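Local coordinates for protein dextranase (Pseudarthrobacter oxydans, PDB 6NZS) that catalyses the endohydrolysis of alpha-1,6-glucosidic linkages in dextran, acting inside the chain, at residues E477-E482 and I500-L505; T399-V404 and V428-V433; D388-M393 and T403-N408; E555-T560 and H567-I572. All coordinates share one frame; numbering follows the deposited sequence.

Interaction 1 (E477-E482 and I500-L505)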
loop_
_atom_site.group_PDB
_atom_site.type_symbol
_atom_site.label_atom_id
_atom_site.label_comp_id
_atom_site.label_asym_id
_atom_site.label_seq_id
_atom_site.Cartn_x
_atom_site.Cartn_y
_atom_site.Cartn_z
ATOM N N GLU A 477 -17.260 2.371 -1.674
ATOM C CA GLU A 477 -18.174 1.243 -1.826
ATOM C C GLU A 477 -17.384 -0.051 -1.893
ATOM O O GLU A 477 -16.535 -0.216 -2.778
ATOM C CB GLU A 477 -19.060 1.389 -3.067
ATOM C CG GLU A 477 -19.969 0.188 -3.263
ATOM C CD GLU A 477 -21.177 0.465 -4.135
ATOM O OE1 GLU A 477 -21.373 1.628 -4.540
ATOM O OE2 GLU A 477 -21.933 -0.494 -4.402
ATOM N N ASN A 478 -17.700 -0.972 -0.973
ATOM C CA ASN A 478 -17.047 -2.266 -0.800
ATOM C C ASN A 478 -15.666 -2.083 -0.188
ATOM O O ASN A 478 -14.683 -1.865 -0.900
ATOM C CB ASN A 478 -17.013 -3.090 -2.096
ATOM C CG ASN A 478 -18.388 -3.290 -2.687
ATOM O OD1 ASN A 478 -19.384 -3.332 -1.966
ATOM N ND2 ASN A 478 -18.452 -3.403 -4.006
ATOM N N ILE A 479 -15.597 -2.138 1.137
ATOM C CA ILE A 479 -14.337 -2.160 1.868
ATOM C C ILE A 479 -14.390 -3.411 2.727
ATOM O O ILE A 479 -15.057 -3.435 3.770
ATOM C CB ILE A 479 -14.117 -0.915 2.729
ATOM C CG1 ILE A 479 -14.272 0.379 1.918
ATOM C CG2 ILE A 479 -12.729 -0.990 3.363
ATOM C CD1 ILE A 479 -14.208 1.638 2.786
ATOM N N THR A 480 -13.705 -4.457 2.287
ATOM C CA THR A 480 -13.709 -5.739 2.972
ATOM C C THR A 480 -12.481 -5.813 3.867
ATOM O O THR A 480 -11.349 -5.708 3.383
ATOM C CB THR A 480 -13.700 -6.860 1.935
ATOM O OG1 THR A 480 -14.914 -6.794 1.165
ATOM C CG2 THR A 480 -13.600 -8.217 2.609
ATOM N N VAL A 481 -12.704 -5.957 5.169
ATOM C CA VAL A 481 -11.627 -6.003 6.154
ATOM C C VAL A 481 -11.604 -7.407 6.736
ATOM O O VAL A 481 -12.557 -7.840 7.398
ATOM C CB VAL A 481 -11.812 -4.949 7.251
ATOM C CG1 VAL A 481 -10.642 -4.989 8.227
ATOM C CG2 VAL A 481 -11.952 -3.560 6.622
ATOM N N GLU A 482 -10.531 -8.132 6.460
ATOM C CA GLU A 482 -10.450 -9.543 6.830
ATOM C C GLU A 482 -9.726 -9.713 8.161
ATOM O O GLU A 482 -8.781 -8.979 8.467
ATOM C CB GLU A 482 -9.744 -10.341 5.731
ATOM C CG GLU A 482 -10.435 -10.198 4.368
ATOM C CD GLU A 482 -10.248 -11.403 3.472
ATOM O OE1 GLU A 482 -10.182 -12.544 3.978
ATOM O OE2 GLU A 482 -10.186 -11.212 2.247
ATOM N N ILE A 500 -20.803 12.102 2.573
ATOM C CA ILE A 500 -19.794 11.052 2.612
ATOM C C ILE A 500 -20.543 9.735 2.731
ATOM O O ILE A 500 -21.388 9.577 3.618
ATOM C CB ILE A 500 -18.855 11.253 3.812
ATOM C CG1 ILE A 500 -18.346 12.703 3.883
ATOM C CG2 ILE A 500 -17.725 10.211 3.786
ATOM C CD1 ILE A 500 -17.579 13.173 2.659
ATOM N N HIS A 501 -20.261 8.795 1.837
ATOM C CA HIS A 501 -20.999 7.542 1.796
ATOM C C HIS A 501 -20.015 6.393 1.935
ATOM O O HIS A 501 -19.042 6.316 1.179
ATOM C CB HIS A 501 -21.781 7.426 0.485
ATOM C CG HIS A 501 -22.923 6.461 0.547
ATOM N ND1 HIS A 501 -24.241 6.865 0.600
ATOM C CD2 HIS A 501 -22.941 5.107 0.563
ATOM C CE1 HIS A 501 -25.021 5.797 0.644
ATOM N NE2 HIS A 501 -24.256 4.717 0.620
ATOM N N VAL A 502 -20.267 5.509 2.902
ATOM C CA VAL A 502 -19.484 4.291 3.100
ATOM C C VAL A 502 -20.453 3.125 2.973
ATOM O O VAL A 502 -21.291 2.911 3.859
ATOM C CB VAL A 502 -18.775 4.279 4.463
ATOM C CG1 VAL A 502 -17.930 3.013 4.620
ATOM C CG2 VAL A 502 -17.906 5.524 4.633
ATOM N N LYS A 503 -20.356 2.386 1.873
ATOM C CA LYS A 503 -21.264 1.288 1.577
ATOM C C LYS A 503 -20.502 -0.031 1.630
ATOM O O LYS A 503 -19.441 -0.173 1.011
ATOM C CB LYS A 503 -21.908 1.459 0.198
ATOM C CG LYS A 503 -22.938 0.388 -0.116
ATOM C CD LYS A 503 -23.702 0.692 -1.407
ATOM C CE LYS A 503 -24.769 -0.366 -1.647
ATOM N NZ LYS A 503 -25.697 0.008 -2.755
ATOM N N ASN A 504 -21.049 -1.000 2.359
ATOM C CA ASN A 504 -20.444 -2.328 2.487
ATOM C C ASN A 504 -19.018 -2.271 3.040
ATOM O O ASN A 504 -18.105 -2.940 2.543
ATOM C CB ASN A 504 -20.518 -3.149 1.191
ATOM C CG ASN A 504 -20.143 -4.612 1.416
ATOM O OD1 ASN A 504 -20.337 -5.153 2.515
ATOM N ND2 ASN A 504 -19.584 -5.251 0.394
ATOM N N LEU A 505 -18.829 -1.471 4.086
ATOM C CA LEU A 505 -17.684 -1.666 4.971
ATOM C C LEU A 505 -18.004 -2.905 5.791
ATOM O O LEU A 505 -18.848 -2.863 6.693
ATOM C CB LEU A 505 -17.491 -0.451 5.875
ATOM C CG LEU A 505 -16.482 -0.640 7.016
ATOM C CD1 LEU A 505 -15.099 -0.967 6.462
ATOM C CD2 LEU A 505 -16.432 0.575 7.928
#
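The backbone oxygen of Asn-504 is gripped by two N-H groups: Ile-479 N donates to it at 3.0 Å from across the contact, and ND2 of Asn-506 on its own strand does so as well. One residue back, Asn-478 N gives a 2.8 Å bond to Lys-503 O. ND2 of Asn-504 then donates to OD1 of Asn-478 at 3.0 Å, its N-H in its own amide plane yet above the plane of the accepting carbonyl, the two amides turned 81° apart. ND2 of Asn-478 is taken in turn by OD1 of Asn-430 on strand 423-435, one coil earlier. Both asparagines have positive phi, which bends each strand here.

On one face Glu-477 and Lys-503 carry CG anti to the backbone N (chi1 177° and -176°) and extend side by side, OE2 to CD 3.7 Å; OE2 and NZ stay 4.1 Å apart, beyond a salt bridge, while OE1 of Glu-477 pairs with Arg-475. On the other face CD1 of Leu-505 lies 3.9 Å from CB of Ile-479 and meets CG2 of Val-481; Leu-450 packs on Ile-479 and Leu-505. Asparagines aligned at the bend of successive parallel coils make the asparagine ladder of a right-handed parallel beta-helix.

Interaction 2 (T399-V404 and V428-V433)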
loop_
_atom_site.group_PDB
_atom_site.type_symbol
_atom_site.label_atom_id
_atom_site.label_comp_id
_atom_site.label_asym_id
_atom_site.label_seq_id
_atom_site.Cartn_x
_atom_site.Cartn_y
_atom_site.Cartn_z
ATOM N N THR A 399 -10.672 8.693 -8.710
ATOM C CA THR A 399 -11.380 7.422 -8.792
ATOM C C THR A 399 -10.392 6.285 -8.577
ATOM O O THR A 399 -9.353 6.239 -9.237
ATOM C CB THR A 399 -12.070 7.277 -10.153
ATOM O OG1 THR A 399 -12.955 8.392 -10.341
ATOM C CG2 THR A 399 -12.876 5.990 -10.222
ATOM N N ILE A 400 -10.709 5.381 -7.646
ATOM C CA ILE A 400 -9.874 4.221 -7.335
ATOM C C ILE A 400 -10.738 2.971 -7.404
ATOM O O ILE A 400 -11.850 2.956 -6.867
ATOM C CB ILE A 400 -9.263 4.337 -5.924
ATOM C CG1 ILE A 400 -8.392 5.584 -5.800
ATOM C CG2 ILE A 400 -8.453 3.084 -5.588
ATOM C CD1 ILE A 400 -7.843 5.809 -4.396
ATOM N N ASP A 401 -10.218 1.910 -8.028
ATOM C CA ASP A 401 -10.895 0.620 -8.026
ATOM C C ASP A 401 -9.898 -0.511 -7.814
ATOM O O ASP A 401 -8.781 -0.472 -8.341
ATOM C CB ASP A 401 -11.666 0.356 -9.330
ATOM C CG ASP A 401 -12.439 -0.943 -9.280
ATOM O OD1 ASP A 401 -13.297 -1.088 -8.389
ATOM O OD2 ASP A 401 -12.182 -1.834 -10.107
ATOM N N ASN A 402 -10.326 -1.535 -7.071
ATOM C CA ASN A 402 -9.613 -2.808 -7.002
ATOM C C ASN A 402 -8.248 -2.673 -6.335
ATOM O O ASN A 402 -7.206 -2.927 -6.957
ATOM C CB ASN A 402 -9.508 -3.452 -8.393
ATOM C CG ASN A 402 -9.020 -4.879 -8.335
ATOM O OD1 ASN A 402 -9.156 -5.554 -7.303
ATOM N ND2 ASN A 402 -8.450 -5.354 -9.437
ATOM N N THR A 403 -8.258 -2.304 -5.059
ATOM C CA THR A 403 -7.048 -2.120 -4.259
ATOM C C THR A 403 -7.005 -3.195 -3.187
ATOM O O THR A 403 -7.935 -3.297 -2.376
ATOM C CB THR A 403 -7.050 -0.761 -3.560
ATOM O OG1 THR A 403 -7.454 0.282 -4.464
ATOM C CG2 THR A 403 -5.662 -0.426 -3.037
ATOM N N VAL A 404 -5.924 -3.970 -3.165
ATOM C CA VAL A 404 -5.652 -4.940 -2.108
ATOM C C VAL A 404 -4.628 -4.309 -1.177
ATOM O O VAL A 404 -3.610 -3.781 -1.642
ATOM C CB VAL A 404 -5.108 -6.246 -2.712
ATOM C CG1 VAL A 404 -4.672 -7.208 -1.611
ATOM C CG2 VAL A 404 -6.161 -6.903 -3.616
ATOM N N VAL A 428 -14.142 5.497 -4.467
ATOM C CA VAL A 428 -13.197 4.421 -4.166
ATOM C C VAL A 428 -13.984 3.126 -4.026
ATOM O O VAL A 428 -14.770 2.974 -3.081
ATOM C CB VAL A 428 -12.406 4.702 -2.877
ATOM C CG1 VAL A 428 -11.455 3.543 -2.550
ATOM C CG2 VAL A 428 -11.651 6.013 -2.960
ATOM N N THR A 429 -13.752 2.179 -4.933
ATOM C CA THR A 429 -14.536 0.954 -4.975
ATOM C C THR A 429 -13.648 -0.281 -4.853
ATOM O O THR A 429 -12.512 -0.311 -5.336
ATOM C CB THR A 429 -15.386 0.880 -6.256
ATOM O OG1 THR A 429 -14.541 1.044 -7.403
ATOM C CG2 THR A 429 -16.449 1.975 -6.247
ATOM N N ASN A 430 -14.178 -1.309 -4.188
ATOM C CA ASN A 430 -13.580 -2.648 -4.189
ATOM C C ASN A 430 -12.185 -2.662 -3.561
ATOM O O ASN A 430 -11.186 -3.027 -4.186
ATOM C CB ASN A 430 -13.614 -3.266 -5.590
ATOM C CG ASN A 430 -15.023 -3.433 -6.075
ATOM O OD1 ASN A 430 -15.858 -3.976 -5.357
ATOM N ND2 ASN A 430 -15.321 -2.898 -7.251
ATOM N N THR A 431 -12.153 -2.251 -2.300
ATOM C CA THR A 431 -10.949 -2.261 -1.476
ATOM C C THR A 431 -11.019 -3.476 -0.570
ATOM O O THR A 431 -12.055 -3.720 0.056
ATOM C CB THR A 431 -10.906 -1.000 -0.608
ATOM O OG1 THR A 431 -11.052 0.171 -1.430
ATOM C CG2 THR A 431 -9.599 -0.924 0.176
ATOM N N THR A 432 -9.934 -4.246 -0.506
ATOM C CA THR A 432 -9.844 -5.349 0.443
ATOM C C THR A 432 -8.614 -5.137 1.307
ATOM O O THR A 432 -7.483 -5.184 0.808
ATOM C CB THR A 432 -9.783 -6.703 -0.255
ATOM O OG1 THR A 432 -10.891 -6.825 -1.158
ATOM C CG2 THR A 432 -9.881 -7.824 0.753
ATOM N N VAL A 433 -8.837 -4.923 2.602
ATOM C CA VAL A 433 -7.761 -4.824 3.576
ATOM C C VAL A 433 -7.569 -6.236 4.118
ATOM O O VAL A 433 -8.302 -6.682 5.002
ATOM C CB VAL A 433 -8.103 -3.826 4.682
ATOM C CG1 VAL A 433 -6.910 -3.592 5.612
ATOM C CG2 VAL A 433 -8.568 -2.484 4.064
HETATM O O HOH W 1 -10.063 0.281 -4.021
#
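OD1 of Asp-401 takes two donors from the adjacent strand. The hydroxyl of Thr-429 donates from OG1 at 2.7 Å, coming in on the anti side and 23° out of the carboxylate plane. ND2 of Asn-430 donates at 2.9 Å to the syn lone pair, its own amide plane turned 77° from the carboxylate. Thr-429 holds OG1 between its backbone N and carbonyl carbon (chi1 54°), which faces the hydroxyl to the acid.

Across the sheet, on the face of Ile-400 and Val-428, the side chains lie alongside one another, CD1 of the isoleucine 4.1 Å from CG2 of the valine. Farther along that face a water sits among Thr-403 OG1 at 2.6 Å, Thr-431 OG1 and Thr-429 O, and it donates to the last of these.

The two strands run nearly parallel. Thr-429 N to Ile-400 O and Thr-432 N to Thr-403 O bracket Asn-402 N to Thr-429 O and Thr-403 N to Asn-430 O, fixing the register. Outside the pair, OD1 of Asn-430 accepts from Asn-478 on strand 469-482, and ND2 of Asn-402 bonds to Asn-381 between strands 377-380 and 382-386.

With two donors on one oxygen, the carboxylate of Asp-401 is probably stabilised in its charged form, and the bound water supplies buried threonine hydroxyls with a polar partner inside the coil.

Interaction 3 (D388-M393 and T403-N408)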
loop_
_atom_site.group_PDB
_atom_site.type_symbol
_atom_site.label_atom_id
_atom_site.label_comp_id
_atom_site.label_asym_id
_atom_site.label_seq_id
_atom_site.Cartn_x
_atom_site.Cartn_y
_atom_site.Cartn_z
ATOM N N ASP A 388 1.840 3.654 7.159
ATOM C CA ASP A 388 1.317 4.990 7.394
ATOM C C ASP A 388 0.041 5.101 6.568
ATOM O O ASP A 388 -0.453 4.091 6.059
ATOM C CB ASP A 388 2.373 6.057 7.088
ATOM C CG ASP A 388 2.311 7.211 8.069
ATOM O OD1 ASP A 388 1.272 7.899 8.066
ATOM O OD2 ASP A 388 3.263 7.404 8.862
ATOM N N ASP A 389 -0.499 6.319 6.436
ATOM C CA ASP A 389 -1.665 6.564 5.582
ATOM C C ASP A 389 -1.497 5.818 4.272
ATOM O O ASP A 389 -0.479 5.976 3.596
ATOM C CB ASP A 389 -1.751 8.059 5.240
ATOM C CG ASP A 389 -1.980 8.941 6.441
ATOM O OD1 ASP A 389 -2.695 8.529 7.375
ATOM O OD2 ASP A 389 -1.440 10.077 6.440
ATOM N N VAL A 390 -2.491 5.001 3.910
ATOM C CA VAL A 390 -2.350 4.169 2.716
ATOM C C VAL A 390 -2.895 4.878 1.483
ATOM O O VAL A 390 -2.197 5.019 0.464
ATOM C CB VAL A 390 -3.007 2.783 2.877
ATOM C CG1 VAL A 390 -2.665 1.909 1.656
ATOM C CG2 VAL A 390 -2.570 2.094 4.178
ATOM N N LEU A 391 -4.156 5.277 1.542
ATOM C CA LEU A 391 -4.803 6.012 0.459
ATOM C C LEU A 391 -5.036 7.437 0.949
ATOM O O LEU A 391 -5.911 7.679 1.788
ATOM C CB LEU A 391 -6.114 5.346 0.052
ATOM C CG LEU A 391 -5.960 3.918 -0.475
ATOM C CD1 LEU A 391 -7.318 3.359 -0.868
ATOM C CD2 LEU A 391 -4.979 3.856 -1.656
ATOM N N LYS A 392 -4.259 8.375 0.410
ATOM C CA LYS A 392 -4.324 9.778 0.807
ATOM C C LYS A 392 -5.299 10.469 -0.137
ATOM O O LYS A 392 -4.955 10.817 -1.271
ATOM C CB LYS A 392 -2.927 10.383 0.782
ATOM C CG LYS A 392 -2.054 9.826 1.914
ATOM C CD LYS A 392 -0.573 9.791 1.555
ATOM C CE LYS A 392 0.036 11.184 1.573
ATOM N NZ LYS A 392 1.534 11.164 1.593
ATOM N N MET A 393 -6.525 10.651 0.344
ATOM C CA MET A 393 -7.639 11.137 -0.467
ATOM C C MET A 393 -7.743 12.640 -0.231
ATOM O O MET A 393 -8.566 13.127 0.544
ATOM C CB MET A 393 -8.922 10.399 -0.091
ATOM C CG MET A 393 -8.793 8.874 -0.116
ATOM S SD MET A 393 -8.087 8.210 -1.640
ATOM C CE MET A 393 -9.290 8.756 -2.858
ATOM N N THR A 403 -8.258 -2.304 -5.059
ATOM C CA THR A 403 -7.048 -2.120 -4.259
ATOM C C THR A 403 -7.005 -3.195 -3.187
ATOM O O THR A 403 -7.935 -3.297 -2.376
ATOM C CB THR A 403 -7.050 -0.761 -3.560
ATOM O OG1 THR A 403 -7.454 0.282 -4.464
ATOM C CG2 THR A 403 -5.662 -0.426 -3.037
ATOM N N VAL A 404 -5.924 -3.970 -3.165
ATOM C CA VAL A 404 -5.652 -4.940 -2.108
ATOM C C VAL A 404 -4.628 -4.309 -1.177
ATOM O O VAL A 404 -3.610 -3.781 -1.642
ATOM C CB VAL A 404 -5.108 -6.246 -2.712
ATOM C CG1 VAL A 404 -4.672 -7.208 -1.611
ATOM C CG2 VAL A 404 -6.161 -6.903 -3.616
ATOM N N ILE A 405 -4.899 -4.333 0.132
ATOM C CA ILE A 405 -4.079 -3.607 1.100
ATOM C C ILE A 405 -3.653 -4.541 2.225
ATOM O O ILE A 405 -4.491 -5.224 2.823
ATOM C CB ILE A 405 -4.823 -2.385 1.673
ATOM C CG1 ILE A 405 -5.168 -1.401 0.542
ATOM C CG2 ILE A 405 -3.983 -1.723 2.778
ATOM C CD1 ILE A 405 -6.051 -0.233 0.989
ATOM N N TRP A 406 -2.346 -4.567 2.508
ATOM C CA TRP A 406 -1.786 -5.214 3.695
ATOM C C TRP A 406 -1.320 -4.068 4.585
ATOM O O TRP A 406 -0.257 -3.483 4.368
ATOM C CB TRP A 406 -0.623 -6.136 3.325
ATOM C CG TRP A 406 -0.244 -7.097 4.433
ATOM C CD1 TRP A 406 -0.023 -6.809 5.762
ATOM C CD2 TRP A 406 -0.056 -8.507 4.293
ATOM N NE1 TRP A 406 0.289 -7.967 6.443
ATOM C CE2 TRP A 406 0.274 -9.018 5.565
ATOM C CE3 TRP A 406 -0.131 -9.390 3.206
ATOM C CZ2 TRP A 406 0.514 -10.381 5.783
ATOM C CZ3 TRP A 406 0.102 -10.728 3.424
ATOM C CH2 TRP A 406 0.412 -11.216 4.700
ATOM N N LYS A 407 -2.131 -3.722 5.568
ATOM C CA LYS A 407 -1.826 -2.598 6.431
ATOM C C LYS A 407 -0.919 -3.070 7.562
ATOM O O LYS A 407 -1.080 -4.183 8.062
ATOM C CB LYS A 407 -3.151 -2.039 6.968
ATOM C CG LYS A 407 -3.040 -0.972 8.039
ATOM C CD LYS A 407 -2.527 0.329 7.455
ATOM C CE LYS A 407 -2.041 1.247 8.552
ATOM N NZ LYS A 407 -1.699 2.598 7.987
ATOM N N ASN A 408 0.060 -2.236 7.941
ATOM C CA ASN A 408 0.893 -2.560 9.095
ATOM C C ASN A 408 0.300 -1.918 10.348
ATOM O O ASN A 408 -0.893 -2.096 10.610
ATOM C CB ASN A 408 2.368 -2.217 8.835
ATOM C CG ASN A 408 3.033 -3.200 7.866
ATOM O OD1 ASN A 408 2.376 -4.063 7.284
ATOM N ND2 ASN A 408 4.353 -3.096 7.734
#
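Lys-407 NZ supplies the polar link, a 2.7 Å hydrogen bond to the backbone O of Asp-388. The ammonium comes in from above the carbonyl plane, 65° out of it, with a C=O...N angle of 110°. The side chain gets there by leaving the backbone with CG anti to N and then bending at chi2 (71°), after which it runs extended. The same nitrogen also bonds to the backbone oxygens of Asn-410 and Pro-412, so several main-chain carbonyls gather round one amine. Next to it, the main chain of Asp-388 is braced by its own side chain, whose OD1 accepts from Asp-389 N on the anti lone pair. The carboxylate of Asp-389 is directed elsewhere, to Trp-418 NE1 and Gln-415 NE2.

Apolar contacts fill the space between the two segments. Val-390 presents one methyl to each of two partners: CG2 lies 3.7 Å from CD of Lys-407, so the lysine's aliphatic part packs against it, while CG1 meets CG2 of Ile-405 at 4.0 Å. In both pairs the side chains slide past each other in opposite directions. One residue on, Leu-391 CD1 approaches CD1 of Ile-405 at 4.2 Å. Phe-384 extends this apolar patch beside Val-390, and Thr-431 does so beside Ile-405.

Strand 398-407 here faces the loop and short strand 391-392 of another sheet across the core of the coil. Asp-388 OD1 is 6.1 Å and Asp-389 OD1 6.0 Å from Lys-407 NZ, so the backbone oxygens of Asp-388, Asn-410 and Pro-412 probably compensate much of the ammonium charge.

Interaction 4 (E555-T560 and H567-I572)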
loop_
_atom_site.group_PDB
_atom_site.type_symbol
_atom_site.label_atom_id
_atom_site.label_comp_id
_atom_site.label_asym_id
_atom_site.label_seq_id
_atom_site.Cartn_x
_atom_site.Cartn_y
_atom_site.Cartn_z
ATOM N N GLU A 555 -23.073 -9.148 10.720
ATOM C CA GLU A 555 -24.280 -8.497 11.215
ATOM C C GLU A 555 -24.247 -7.024 10.828
ATOM O O GLU A 555 -23.302 -6.309 11.173
ATOM C CB GLU A 555 -24.376 -8.641 12.735
ATOM C CG GLU A 555 -25.568 -7.913 13.347
ATOM C CD GLU A 555 -25.710 -8.154 14.843
ATOM O OE1 GLU A 555 -25.397 -9.267 15.320
ATOM O OE2 GLU A 555 -26.153 -7.227 15.545
ATOM N N VAL A 556 -25.292 -6.560 10.142
ATOM C CA VAL A 556 -25.349 -5.169 9.702
ATOM C C VAL A 556 -25.698 -4.265 10.877
ATOM O O VAL A 556 -26.634 -4.541 11.640
ATOM C CB VAL A 556 -26.346 -4.996 8.546
ATOM C CG1 VAL A 556 -26.479 -3.523 8.180
ATOM C CG2 VAL A 556 -25.899 -5.804 7.344
ATOM N N ILE A 557 -24.938 -3.183 11.020
ATOM C CA ILE A 557 -25.140 -2.189 12.066
ATOM C C ILE A 557 -26.256 -1.238 11.640
ATOM O O ILE A 557 -26.210 -0.655 10.551
ATOM C CB ILE A 557 -23.830 -1.420 12.303
ATOM C CG1 ILE A 557 -22.672 -2.398 12.574
ATOM C CG2 ILE A 557 -23.989 -0.373 13.395
ATOM C CD1 ILE A 557 -22.961 -3.448 13.652
ATOM N N GLU A 558 -27.262 -1.066 12.498
ATOM C CA GLU A 558 -28.403 -0.222 12.149
ATOM C C GLU A 558 -28.763 0.694 13.310
ATOM O O GLU A 558 -28.860 0.243 14.456
ATOM C CB GLU A 558 -29.626 -1.070 11.780
ATOM C CG GLU A 558 -29.407 -2.052 10.639
ATOM C CD GLU A 558 -30.616 -2.947 10.405
ATOM O OE1 GLU A 558 -31.696 -2.420 10.071
ATOM O OE2 GLU A 558 -30.491 -4.178 10.560
ATOM N N LYS A 559 -28.982 1.976 13.003
ATOM C CA LYS A 559 -29.444 2.925 14.012
ATOM C C LYS A 559 -30.727 2.454 14.685
ATOM O O LYS A 559 -30.971 2.786 15.849
ATOM C CB LYS A 559 -29.678 4.287 13.358
ATOM C CG LYS A 559 -28.892 5.432 13.948
ATOM C CD LYS A 559 -29.202 6.728 13.200
ATOM C CE LYS A 559 -28.491 7.909 13.817
ATOM N NZ LYS A 559 -28.902 9.200 13.173
ATOM N N THR A 560 -31.546 1.677 13.982
ATOM C CA THR A 560 -32.818 1.194 14.504
ATOM C C THR A 560 -32.751 -0.223 15.059
ATOM O O THR A 560 -33.788 -0.765 15.459
ATOM C CB THR A 560 -33.895 1.264 13.412
ATOM O OG1 THR A 560 -33.502 0.451 12.302
ATOM C CG2 THR A 560 -34.100 2.698 12.944
ATOM N N HIS A 567 -20.624 0.851 23.088
ATOM C CA HIS A 567 -20.506 -0.392 23.841
ATOM C C HIS A 567 -21.219 -1.553 23.164
ATOM O O HIS A 567 -21.297 -2.643 23.748
ATOM C CB HIS A 567 -21.098 -0.195 25.244
ATOM C CG HIS A 567 -22.536 0.227 25.235
ATOM N ND1 HIS A 567 -23.580 -0.671 25.288
ATOM C CD2 HIS A 567 -23.102 1.456 25.160
ATOM C CE1 HIS A 567 -24.725 -0.016 25.256
ATOM N NE2 HIS A 567 -24.464 1.275 25.170
ATOM N N GLN A 568 -21.745 -1.343 21.964
ATOM C CA GLN A 568 -22.437 -2.351 21.182
ATOM C C GLN A 568 -21.565 -2.751 19.996
ATOM O O GLN A 568 -20.446 -2.262 19.830
ATOM C CB GLN A 568 -23.804 -1.826 20.729
ATOM C CG GLN A 568 -24.626 -1.248 21.897
ATOM C CD GLN A 568 -26.019 -0.793 21.497
ATOM O OE1 GLN A 568 -26.199 -0.088 20.504
ATOM N NE2 GLN A 568 -27.017 -1.191 22.283
ATOM N N LEU A 569 -22.097 -3.653 19.171
ATOM C CA LEU A 569 -21.302 -4.240 18.093
ATOM C C LEU A 569 -20.728 -3.178 17.156
ATOM O O LEU A 569 -19.587 -3.301 16.701
ATOM C CB LEU A 569 -22.139 -5.257 17.317
ATOM C CG LEU A 569 -21.418 -5.972 16.168
ATOM C CD1 LEU A 569 -20.255 -6.836 16.690
ATOM C CD2 LEU A 569 -22.396 -6.821 15.375
ATOM N N GLY A 570 -21.498 -2.129 16.847
ATOM C CA GLY A 570 -21.028 -1.148 15.875
ATOM C C GLY A 570 -19.941 -0.224 16.385
ATOM O O GLY A 570 -19.212 0.368 15.577
ATOM N N ARG A 571 -19.826 -0.069 17.702
ATOM C CA ARG A 571 -18.778 0.741 18.323
ATOM C C ARG A 571 -18.862 2.216 17.923
ATOM O O ARG A 571 -17.861 2.934 17.961
ATOM C CB ARG A 571 -17.369 0.189 18.052
ATOM C CG ARG A 571 -17.151 -1.287 18.409
ATOM C CD ARG A 571 -17.070 -1.522 19.924
ATOM N NE ARG A 571 -16.377 -2.779 20.232
ATOM C CZ ARG A 571 -16.974 -3.960 20.360
ATOM N NH1 ARG A 571 -18.283 -4.088 20.201
ATOM N NH2 ARG A 571 -16.249 -5.036 20.641
ATOM N N ILE A 572 -20.046 2.699 17.552
ATOM C CA ILE A 572 -20.188 4.069 17.058
ATOM C C ILE A 572 -20.338 5.014 18.244
ATOM O O ILE A 572 -21.349 4.975 18.954
ATOM C CB ILE A 572 -21.353 4.203 16.072
ATOM C CG1 ILE A 572 -21.053 3.439 14.783
ATOM C CG2 ILE A 572 -21.632 5.678 15.756
ATOM C CD1 ILE A 572 -22.250 3.316 13.846
#
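Ile-557 points its CD1 methyl at the backbone of the facing turn, directly onto CA of Gly-570 at 3.7 Å. The same methyl lies 3.8 Å from CD2 of Leu-569, so the end of the isoleucine rests against both residues. CG1 stands anti to the carbonyl carbon, and chi2 of -50° turns CD1 toward the glycine. Its other branch, CG2, lies 3.9 Å from CA of Gly-570 and faces CD1 of Ile-572 at 4.1 Å, the two isoleucines passing each other in opposite directions.

Leu-569 uses CD2 a second time. Lying obliquely across the extended Glu-555, this methyl touches the length of that chain from CB to the carboxylate, 3.6 Å from CD, while OE2 of the glutamate bonds to Asn-563. The leucine and glycine occupy the middle of a type I turn, Gln-568 to Arg-571, closed by Arg-571 N on Gln-568 O at 3.1 Å. NH1 of Arg-571 grips the same oxygen at 2.9 Å from the opposite face of the carbonyl plane.

Near the C-terminal end of the chain, this apolar contact lies against strand 545-552, where Tyr-550 touches both isoleucines and bonds through its hydroxyl to Gly-570 O; Trp-582 of strand 582-585 packs on Ile-572.

How the interactions relate
From the N terminus, interaction 3 comes first, closing a short loop between 388-393 and 403-408 across the inside of a coil. Interaction 2 begins before interaction 3 has closed, so the two cross in sequence; they share Thr-403 and Val-404 on strand 398-407, which interaction 2 pairs with strand 423-435 one coil on. Met-393 of interaction 3 packs on Ile-400 and Val-428. Interaction 1 follows in series, joining strands 469-482 and 495-507. Because 423-435 and 469-482 are neighbours, interactions 1 and 2 meet directly, Thr-480 O lying 2.7 Å from Val-433 N. Interaction 4, its centre about 15 Å from that of interaction 1, closes a loop near the C terminus beside strand 545-552. None nests inside another.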